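Local coordinates for protein extracellular ligand-binding receptor (Desulfohalobium retbaense DSM 5692, PDB 5ERE) that probably acts as an extracellular sensory receptor, binding ketoleucine in a periplasmic-binding-protein domain and cytosine in a tandem PAS-type sensor region, at residues 89-93 and 258-262; 171-175 and 196-202; 265-269 and 283-289. All coordinates share one frame; numbering follows the deposited sequence.

Contact 1: 89-93 and 258-262; sequences HVAIG and EAYDL. With COI (2-oxo-4-methylpentanoic acid), chain B.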
loop_
_atom_site.group_PDB
_atom_site.type_symbol
_atom_site.label_atom_id
_atom_site.label_comp_id
_atom_site.label_asym_id
_atom_site.label_seq_id
_atom_site.Cartn_x
_atom_site.Cartn_y
_atom_site.Cartn_z
ATOM N N HIS A 89 -7.917 16.511 -20.339
ATOM C CA HIS A 89 -6.725 16.801 -19.554
ATOM C C HIS A 89 -6.142 15.528 -18.990
ATOM O O HIS A 89 -6.850 14.717 -18.399
ATOM C CB HIS A 89 -7.050 17.795 -18.419
ATOM C CG HIS A 89 -5.853 18.164 -17.593
ATOM N ND1 HIS A 89 -5.912 18.278 -16.217
ATOM C CD2 HIS A 89 -4.571 18.438 -17.940
ATOM C CE1 HIS A 89 -4.711 18.589 -15.751
ATOM N NE2 HIS A 89 -3.883 18.703 -16.773
ATOM N N VAL A 90 -4.838 15.357 -19.179
ATOM C CA VAL A 90 -4.120 14.246 -18.587
ATOM C C VAL A 90 -2.996 14.801 -17.682
ATOM O O VAL A 90 -2.277 15.701 -18.071
ATOM C CB VAL A 90 -3.496 13.306 -19.631
ATOM C CG1 VAL A 90 -2.817 12.163 -18.934
ATOM C CG2 VAL A 90 -4.597 12.782 -20.577
ATOM N N ALA A 91 -2.890 14.277 -16.473
ATOM C CA ALA A 91 -1.801 14.658 -15.552
ATOM C C ALA A 91 -0.808 13.517 -15.453
ATOM O O ALA A 91 -1.178 12.373 -15.143
ATOM C CB ALA A 91 -2.345 14.992 -14.215
ATOM N N ILE A 92 0.450 13.844 -15.716
ATOM C CA ILE A 92 1.549 12.910 -15.545
ATOM C C ILE A 92 2.528 13.551 -14.526
ATOM O O ILE A 92 2.459 14.767 -14.267
ATOM C CB ILE A 92 2.216 12.612 -16.886
ATOM C CG1 ILE A 92 2.776 13.881 -17.535
ATOM C CG2 ILE A 92 1.162 11.956 -17.858
ATOM C CD1 ILE A 92 3.760 13.600 -18.691
ATOM N N GLY A 93 3.413 12.747 -13.948
ATOM C CA GLY A 93 4.309 13.247 -12.897
ATOM C C GLY A 93 3.558 14.120 -11.894
ATOM O O GLY A 93 3.971 15.247 -11.561
ATOM N N GLU A 258 6.164 6.399 -17.794
ATOM C CA GLU A 258 4.816 6.903 -17.678
ATOM C C GLU A 258 4.348 7.643 -18.928
ATOM O O GLU A 258 3.192 7.527 -19.342
ATOM C CB GLU A 258 4.702 7.868 -16.469
ATOM C CG GLU A 258 3.301 8.427 -16.274
ATOM C CD GLU A 258 3.227 9.496 -15.149
ATOM O OE1 GLU A 258 4.069 10.439 -15.158
ATOM O OE2 GLU A 258 2.320 9.378 -14.288
ATOM N N ALA A 259 5.223 8.479 -19.459
ATOM C CA ALA A 259 4.878 9.300 -20.586
ATOM C C ALA A 259 4.722 8.402 -21.838
ATOM O O ALA A 259 3.837 8.644 -22.648
ATOM C CB ALA A 259 5.904 10.360 -20.812
ATOM N N TYR A 260 5.526 7.347 -21.945
ATOM C CA TYR A 260 5.384 6.393 -23.020
ATOM C C TYR A 260 4.008 5.699 -22.968
ATOM O O TYR A 260 3.355 5.538 -24.008
ATOM C CB TYR A 260 6.515 5.328 -22.982
ATOM C CG TYR A 260 6.369 4.266 -24.033
ATOM C CD1 TYR A 260 6.873 4.465 -25.312
ATOM C CD2 TYR A 260 5.716 3.059 -23.759
ATOM C CE1 TYR A 260 6.729 3.481 -26.317
ATOM C CE2 TYR A 260 5.567 2.075 -24.753
ATOM C CZ TYR A 260 6.080 2.294 -26.017
ATOM O OH TYR A 260 5.959 1.324 -26.994
ATOM N N ASP A 261 3.563 5.258 -21.790
ATOM C CA ASP A 261 2.237 4.625 -21.711
ATOM C C ASP A 261 1.091 5.598 -21.982
ATOM O O ASP A 261 0.045 5.205 -22.545
ATOM C CB ASP A 261 1.992 3.955 -20.366
ATOM C CG ASP A 261 2.694 2.620 -20.231
ATOM O OD1 ASP A 261 3.404 2.214 -21.179
ATOM O OD2 ASP A 261 2.535 1.982 -19.162
ATOM N N LEU A 262 1.262 6.851 -21.612
ATOM C CA LEU A 262 0.281 7.849 -21.989
ATOM C C LEU A 262 0.151 7.954 -23.501
ATOM O O LEU A 262 -0.962 7.997 -24.016
ATOM C CB LEU A 262 0.644 9.215 -21.447
ATOM C CG LEU A 262 -0.158 10.335 -22.130
ATOM C CD1 LEU A 262 -1.614 10.138 -21.820
ATOM C CD2 LEU A 262 0.298 11.636 -21.611
HETATM C C1 COI B . 4.950 15.233 -8.831
HETATM O O1 COI B . 4.450 16.384 -8.736
HETATM O O2 COI B . 4.360 14.209 -8.405
HETATM C C2 COI B . 6.259 15.090 -9.530
HETATM O O3 COI B . 6.793 13.999 -9.613
HETATM C C3 COI B . 6.821 16.354 -10.134
HETATM C C4 COI B . 8.200 16.116 -10.637
HETATM C C5 COI B . 8.469 17.143 -11.716
HETATM C C6 COI B . 9.100 16.264 -9.419
#
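Gly-93 N and Glu-258 OE1 join the end of strand 88-92 to helix 254-271 by a hydrogen bond of 2.7 Å, with an N-H...O angle of 156°. The Glu-258 chain can be traced outward from the helix. CG stands anti to the backbone N (chi1 -179°), and the extended chain carries the carboxylate across to the strand; CB and CG have no close partner on it. CD is the first atom to touch, packing against the CB of Ile-92. OE1 then does two things: besides accepting from Gly-93 N on the syn side, slightly out of the carboxylate plane, it lies 3.3 Å from Ile-92 CB. OE2, the other branch, is hydrogen-bonded with Thr-109 OG1, so the two oxygens are anchored separately.

Beyond this polar end the interface is aliphatic. Leu-262 forks over the strand: CD1 reaches Val-90 CG1 at 3.7 Å, and CD2 meets Ile-92 CG2 at 3.9 Å. The leucine runs past Val-90 in the opposite direction but crosses Ile-92 at about a right angle. The axes of helix and strand are 9.8 Å apart and nearly antiparallel, which is a helix layered on one face of the parallel sheet of an alpha/beta periplasmic-binding-protein lobe.

Gly-93 leaves the strand with positive phi, a conformation that favours glycine, and its O comes to 2.9 Å from C1 of the bound ketoleucine. Glu-258 thus holds the backbone N-H of a pocket residue; Ser-72, Ala-95 and Arg-210 of the same pocket hydrogen-bond the ligand. The chemistry is that of a buried carboxylate satisfied by a backbone N-H and a hydroxyl, and these bonds would probably fix its rotation and help steady the backbone at the pocket edge.

Contact 2: 171-175 and 196-202; sequences LATIK and QARQAGI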
loop_
_atom_site.group_PDB
_atom_site.type_symbol
_atom_site.label_atom_id
_atom_site.label_comp_id
_atom_site.label_asym_id
_atom_site.label_seq_id
_atom_site.Cartn_x
_atom_site.Cartn_y
_atom_site.Cartn_z
ATOM N N LEU A 171 18.888 22.517 7.078
ATOM C CA LEU A 171 19.728 21.408 7.502
ATOM C C LEU A 171 20.273 21.669 8.924
ATOM O O LEU A 171 20.552 20.722 9.659
ATOM C CB LEU A 171 20.887 21.202 6.511
ATOM C CG LEU A 171 20.672 20.497 5.159
ATOM C CD1 LEU A 171 21.945 20.615 4.341
ATOM C CD2 LEU A 171 20.271 19.029 5.308
ATOM N N ALA A 172 20.404 22.941 9.310
ATOM C CA ALA A 172 20.868 23.281 10.670
ATOM C C ALA A 172 19.754 22.984 11.662
ATOM O O ALA A 172 19.961 22.255 12.634
ATOM C CB ALA A 172 21.304 24.747 10.764
ATOM N N THR A 173 18.569 23.525 11.388
ATOM C CA THR A 173 17.362 23.170 12.123
ATOM C C THR A 173 17.255 21.666 12.296
ATOM O O THR A 173 16.922 21.173 13.367
ATOM C CB THR A 173 16.101 23.643 11.397
ATOM O OG1 THR A 173 16.231 25.021 11.048
ATOM C CG2 THR A 173 14.859 23.445 12.256
ATOM N N ILE A 174 17.540 20.942 11.223
ATOM C CA ILE A 174 17.296 19.513 11.196
ATOM C C ILE A 174 18.298 18.739 12.043
ATOM O O ILE A 174 17.924 17.821 12.779
ATOM C CB ILE A 174 17.337 18.982 9.746
ATOM C CG1 ILE A 174 16.006 19.280 9.050
ATOM C CG2 ILE A 174 17.641 17.469 9.728
ATOM C CD1 ILE A 174 16.069 19.155 7.527
ATOM N N LYS A 175 19.572 19.068 11.888
ATOM C CA LYS A 175 20.613 18.402 12.657
ATOM C C LYS A 175 20.336 18.585 14.140
ATOM O O LYS A 175 20.506 17.660 14.926
ATOM C CB LYS A 175 21.994 18.941 12.303
ATOM C CG LYS A 175 23.084 18.464 13.246
ATOM C CD LYS A 175 24.460 18.754 12.687
ATOM C CE LYS A 175 25.471 19.026 13.786
ATOM N NZ LYS A 175 26.796 19.416 13.238
ATOM N N GLN A 196 25.431 17.771 1.379
ATOM C CA GLN A 196 25.516 18.825 2.364
ATOM C C GLN A 196 25.090 18.318 3.736
ATOM O O GLN A 196 25.710 18.660 4.745
ATOM C CB GLN A 196 24.663 20.011 1.925
ATOM C CG GLN A 196 25.153 20.643 0.622
ATOM C CD GLN A 196 24.458 21.959 0.287
ATOM O OE1 GLN A 196 23.697 22.502 1.086
ATOM N NE2 GLN A 196 24.741 22.485 -0.895
ATOM N N ALA A 197 24.054 17.484 3.778
ATOM C CA ALA A 197 23.600 16.934 5.054
ATOM C C ALA A 197 24.677 16.055 5.714
ATOM O O ALA A 197 24.908 16.159 6.923
ATOM C CB ALA A 197 22.317 16.146 4.865
ATOM N N ARG A 198 25.335 15.202 4.933
ATOM C CA ARG A 198 26.393 14.352 5.465
ATOM C C ARG A 198 27.596 15.211 5.878
ATOM O O ARG A 198 28.248 14.928 6.885
ATOM C CB ARG A 198 26.801 13.290 4.442
ATOM C CG ARG A 198 25.732 12.198 4.204
ATOM C CD ARG A 198 25.772 11.149 5.294
ATOM N NE ARG A 198 24.949 9.963 5.007
ATOM C CZ ARG A 198 23.787 9.684 5.600
ATOM N NH1 ARG A 198 23.260 10.496 6.510
ATOM N NH2 ARG A 198 23.141 8.573 5.290
ATOM N N GLN A 199 27.867 16.271 5.119
ATOM C CA GLN A 199 28.985 17.168 5.415
ATOM C C GLN A 199 28.656 18.052 6.616
ATOM O O GLN A 199 29.547 18.577 7.279
ATOM C CB GLN A 199 29.339 18.022 4.188
ATOM C CG GLN A 199 30.202 17.274 3.145
ATOM C CD GLN A 199 30.447 18.075 1.874
ATOM O OE1 GLN A 199 29.824 19.119 1.652
ATOM N NE2 GLN A 199 31.352 17.584 1.026
ATOM N N ALA A 200 27.365 18.198 6.892
ATOM C CA ALA A 200 26.894 18.950 8.040
ATOM C C ALA A 200 26.791 18.071 9.305
ATOM O O ALA A 200 26.321 18.536 10.355
ATOM C CB ALA A 200 25.545 19.594 7.726
ATOM N N GLY A 201 27.235 16.815 9.204
ATOM C CA GLY A 201 27.287 15.911 10.345
ATOM C C GLY A 201 26.047 15.053 10.556
ATOM O O GLY A 201 26.016 14.222 11.460
ATOM N N ILE A 202 25.018 15.243 9.732
ATOM C CA ILE A 202 23.797 14.429 9.828
ATOM C C ILE A 202 24.050 13.005 9.333
ATOM O O ILE A 202 24.455 12.785 8.192
ATOM C CB ILE A 202 22.645 15.044 9.029
ATOM C CG1 ILE A 202 22.260 16.391 9.645
ATOM C CG2 ILE A 202 21.445 14.097 9.014
ATOM C CD1 ILE A 202 21.559 17.321 8.671
#
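Leu-171 reaches across from helix 168-175 and divides its two methyls between consecutive residues of helix 190-199. With CG anti to the carbonyl carbon (chi1 -78°), CD1 lies 3.7 Å from Gln-196 CB and CD2 lies 3.6 Å from Ala-197 CB. The leucine crosses the Gln-196 side chain at about a right angle and meets its aliphatic root. CD2 is also 4.0 Å from Ile-202 CD1, which links the two ends of the interface. Cutting the residue back to an alanine here would probably open a gap beside Ala-197 and leave Ile-202 CD1 without one of its apolar neighbours.

Ile-202 comes in from the loop after the helix. Its CG1 packs on Lys-175 CB at 3.7 Å, while CD1 lies 3.7 Å from Leu-171 O and touches Ile-174 CG2.

Lys-175 has CG anti to its own N (chi1 170°) and bends at chi3, which curls the end of the chain round Ala-200 O. NZ donates to Ala-200 O over 3.1 Å, tilted 29° from the carbonyl plane, and CD lies only 3.0 Å from the same oxygen, a tight fit. That carbonyl belongs to the helix end, where Gly-201 completes a Schellman motif: Ile-202 N bonds back to Ala-197 O and Gly-201 N to Arg-198 O. Arg-198 NH1 adds a bond of 3.1 Å to Ile-202 O, arriving above the carbonyl plane, and also bonds Ala-204 O.

Helices 168-175 and 190-199 of the second lobe are neighbours, with strand 181-185 between them along the chain. Ile-174 turns the contact inward, touching Ala-130 and Leu-132 of strand 129-134 and Gln-158 of strand 154-160, so helix 168-175 is seated against the sheet, and helix 190-199 packs on it through Leu-171.

Contact 3: 265-269 and 283-289; sequences TLSRA and WYAGNTF. With CA (calcium ion), chain E.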
loop_
_atom_site.group_PDB
_atom_site.type_symbol
_atom_site.label_atom_id
_atom_site.label_comp_id
_atom_site.label_asym_id
_atom_site.label_seq_id
_atom_site.Cartn_x
_atom_site.Cartn_y
_atom_site.Cartn_z
ATOM N N THR A 265 -1.573 4.752 -25.151
ATOM C CA THR A 265 -2.984 4.553 -24.911
ATOM C C THR A 265 -3.802 5.698 -25.508
ATOM O O THR A 265 -4.876 5.453 -26.032
ATOM C CB THR A 265 -3.257 4.382 -23.416
ATOM O OG1 THR A 265 -2.824 5.549 -22.699
ATOM C CG2 THR A 265 -2.516 3.134 -22.929
ATOM N N LEU A 266 -3.294 6.928 -25.453
ATOM C CA LEU A 266 -3.992 8.056 -26.040
ATOM C C LEU A 266 -4.054 7.952 -27.562
ATOM O O LEU A 266 -5.038 8.351 -28.166
ATOM C CB LEU A 266 -3.332 9.377 -25.644
ATOM C CG LEU A 266 -4.084 10.668 -25.983
ATOM C CD1 LEU A 266 -5.438 10.701 -25.303
ATOM C CD2 LEU A 266 -3.263 11.889 -25.524
ATOM N N SER A 267 -2.976 7.472 -28.167
ATOM C CA SER A 267 -2.943 7.184 -29.591
ATOM C C SER A 267 -4.074 6.246 -29.973
ATOM O O SER A 267 -4.763 6.474 -30.968
ATOM C CB SER A 267 -1.629 6.533 -30.010
ATOM O OG SER A 267 -0.626 7.490 -30.197
ATOM N N ARG A 268 -4.243 5.183 -29.185
ATOM C CA ARG A 268 -5.251 4.169 -29.487
ATOM C C ARG A 268 -6.620 4.827 -29.317
ATOM O O ARG A 268 -7.483 4.636 -30.163
ATOM C CB ARG A 268 -5.107 2.919 -28.587
ATOM C CG ARG A 268 -3.932 1.953 -28.920
ATOM C CD ARG A 268 -3.300 1.230 -27.668
ATOM N NE ARG A 268 -4.310 0.618 -26.798
ATOM C CZ ARG A 268 -4.117 0.219 -25.538
ATOM N NH1 ARG A 268 -2.933 0.329 -24.951
ATOM N NH2 ARG A 268 -5.143 -0.321 -24.875
ATOM N N ALA A 269 -6.806 5.642 -28.262
ATOM C CA ALA A 269 -8.085 6.353 -28.075
ATOM C C ALA A 269 -8.421 7.275 -29.248
ATOM O O ALA A 269 -9.558 7.331 -29.674
ATOM C CB ALA A 269 -8.084 7.179 -26.749
ATOM N N TRP A 283 -12.603 6.397 -21.890
ATOM C CA TRP A 283 -11.587 5.506 -22.423
ATOM C C TRP A 283 -10.705 4.950 -21.320
ATOM O O TRP A 283 -10.299 3.776 -21.341
ATOM C CB TRP A 283 -10.723 6.259 -23.423
ATOM C CG TRP A 283 -9.710 5.411 -24.032
ATOM C CD1 TRP A 283 -8.431 5.214 -23.598
ATOM C CD2 TRP A 283 -9.885 4.589 -25.190
ATOM N NE1 TRP A 283 -7.789 4.327 -24.427
ATOM C CE2 TRP A 283 -8.658 3.922 -25.407
ATOM C CE3 TRP A 283 -10.953 4.355 -26.062
ATOM C CZ2 TRP A 283 -8.473 3.061 -26.461
ATOM C CZ3 TRP A 283 -10.764 3.489 -27.120
ATOM C CH2 TRP A 283 -9.533 2.848 -27.302
ATOM N N TYR A 284 -10.363 5.822 -20.379
ATOM C CA TYR A 284 -9.467 5.431 -19.294
ATOM C C TYR A 284 -10.221 4.932 -18.063
ATOM O O TYR A 284 -9.846 3.912 -17.489
ATOM C CB TYR A 284 -8.558 6.619 -18.946
ATOM C CG TYR A 284 -7.483 6.863 -19.981
ATOM C CD1 TYR A 284 -6.300 6.138 -19.973
ATOM C CD2 TYR A 284 -7.633 7.863 -20.928
ATOM C CE1 TYR A 284 -5.320 6.355 -20.934
ATOM C CE2 TYR A 284 -6.678 8.105 -21.866
ATOM C CZ TYR A 284 -5.515 7.353 -21.871
ATOM O OH TYR A 284 -4.574 7.651 -22.806
ATOM N N ALA A 285 -11.298 5.631 -17.682
ATOM C CA ALA A 285 -11.962 5.397 -16.408
ATOM C C ALA A 285 -12.492 3.966 -16.332
ATOM O O ALA A 285 -13.253 3.540 -17.199
ATOM C CB ALA A 285 -13.130 6.431 -16.203
ATOM N N GLY A 286 -12.108 3.243 -15.282
ATOM C CA GLY A 286 -12.506 1.858 -15.077
ATOM C C GLY A 286 -11.687 0.828 -15.831
ATOM O O GLY A 286 -11.924 -0.377 -15.711
ATOM N N ASN A 287 -10.723 1.281 -16.620
ATOM C CA ASN A 287 -10.039 0.367 -17.517
ATOM C C ASN A 287 -8.716 -0.062 -16.965
ATOM O O ASN A 287 -8.117 0.611 -16.122
ATOM C CB ASN A 287 -9.826 0.976 -18.922
ATOM C CG ASN A 287 -11.080 0.984 -19.737
ATOM O OD1 ASN A 287 -12.031 1.681 -19.392
ATOM N ND2 ASN A 287 -11.093 0.212 -20.841
ATOM N N THR A 288 -8.272 -1.197 -17.481
ATOM C CA THR A 288 -6.986 -1.761 -17.176
ATOM C C THR A 288 -6.153 -1.726 -18.448
ATOM O O THR A 288 -6.656 -2.039 -19.528
ATOM C CB THR A 288 -7.143 -3.177 -16.627
ATOM O OG1 THR A 288 -7.888 -3.098 -15.408
ATOM C CG2 THR A 288 -5.765 -3.823 -16.387
ATOM N N PHE A 289 -4.920 -1.249 -18.331
ATOM C CA PHE A 289 -3.957 -1.290 -19.435
ATOM C C PHE A 289 -2.657 -1.903 -18.988
ATOM O O PHE A 289 -2.190 -1.655 -17.862
ATOM C CB PHE A 289 -3.657 0.111 -19.951
ATOM C CG PHE A 289 -4.861 0.847 -20.451
ATOM C CD1 PHE A 289 -5.617 1.621 -19.597
ATOM C CD2 PHE A 289 -5.219 0.771 -21.793
ATOM C CE1 PHE A 289 -6.730 2.306 -20.054
ATOM C CE2 PHE A 289 -6.350 1.453 -22.269
ATOM C CZ PHE A 289 -7.097 2.224 -21.393
HETATM CA CA CA E . -13.982 2.952 -19.411
#
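A calcium-binding turn runs out of the end of helix 277-284, and the aromatic residues in and beside it, Trp-283, Tyr-284 and Phe-289, pack against helix 254-271. The type II turn from Tyr-284 to Asn-287 presents Ala-285 O, 2.4 Å from the calcium ion, and Asn-287 OD1, 2.3 Å from it; Glu-282 supplies its backbone O and OE2.

Trp-283 meets the helix by its face. Ala-269 CB stands 3.4 Å from the centroid of the five-membered ring and 6° off its normal, a well-centred CH-pi contact. The indole leaves the end of helix 277-284, one residue before the turn, with CG anti to the backbone N (chi1 -178°), which brings one face of the indole over the CB of Ala-269, and its CD1 in turn sits over the face of the Tyr-284 ring.

Tyr-284 uses its hydroxyl: OH donates to Thr-265 OG1 at 2.7 Å, and that oxygen lies in the plane of the ring, at its edge. Thr-265 OG1 is also hydrogen-bonded to Asp-261 O, so one hydroxyl ties the tyrosine to the backbone of the preceding helical turn. The branch CG2 points instead to Phe-289, 3.8 Å from CD2.

Arg-268 bends at chi2 and chi3 and brings NH2 to the edge of the Phe-289 ring, 3.3 Å from CD2. The guanidinium and ring planes stand 60° apart, so the two groups are not stacked.

Polar and apolar contacts therefore divide the work. A hydrogen bond holds the Tyr-284 hydroxyl to Thr-265 OG1, a CH-pi contact probably helps orient the Trp-283 ring, and both residues adjoin the calcium ligands in sequence, which is consistent with the metal and the helix together defining the shape of this turn.

Overall arrangement
From the N terminus, strand 88-92 comes first, and contact 1 closes a long loop when the chain returns to it at helix 254-271. Contact 2 is nested within that loop: it joins 171-175 to 196-202, a short closure in the second lobe, with nearest atoms about 23 Å from contact 1. Contact 3 opens only after contact 1 has closed and ties the later part of the same helix to the calcium turn and strand 288-291. Contacts 1 and 3 share helix 254-271 and touch where Leu-262 O lies 3.8 Å from Tyr-284 OH. No pair crosses. The helix thus connects the ketoleucine-pocket edge with the calcium site, while contact 2 remains separate.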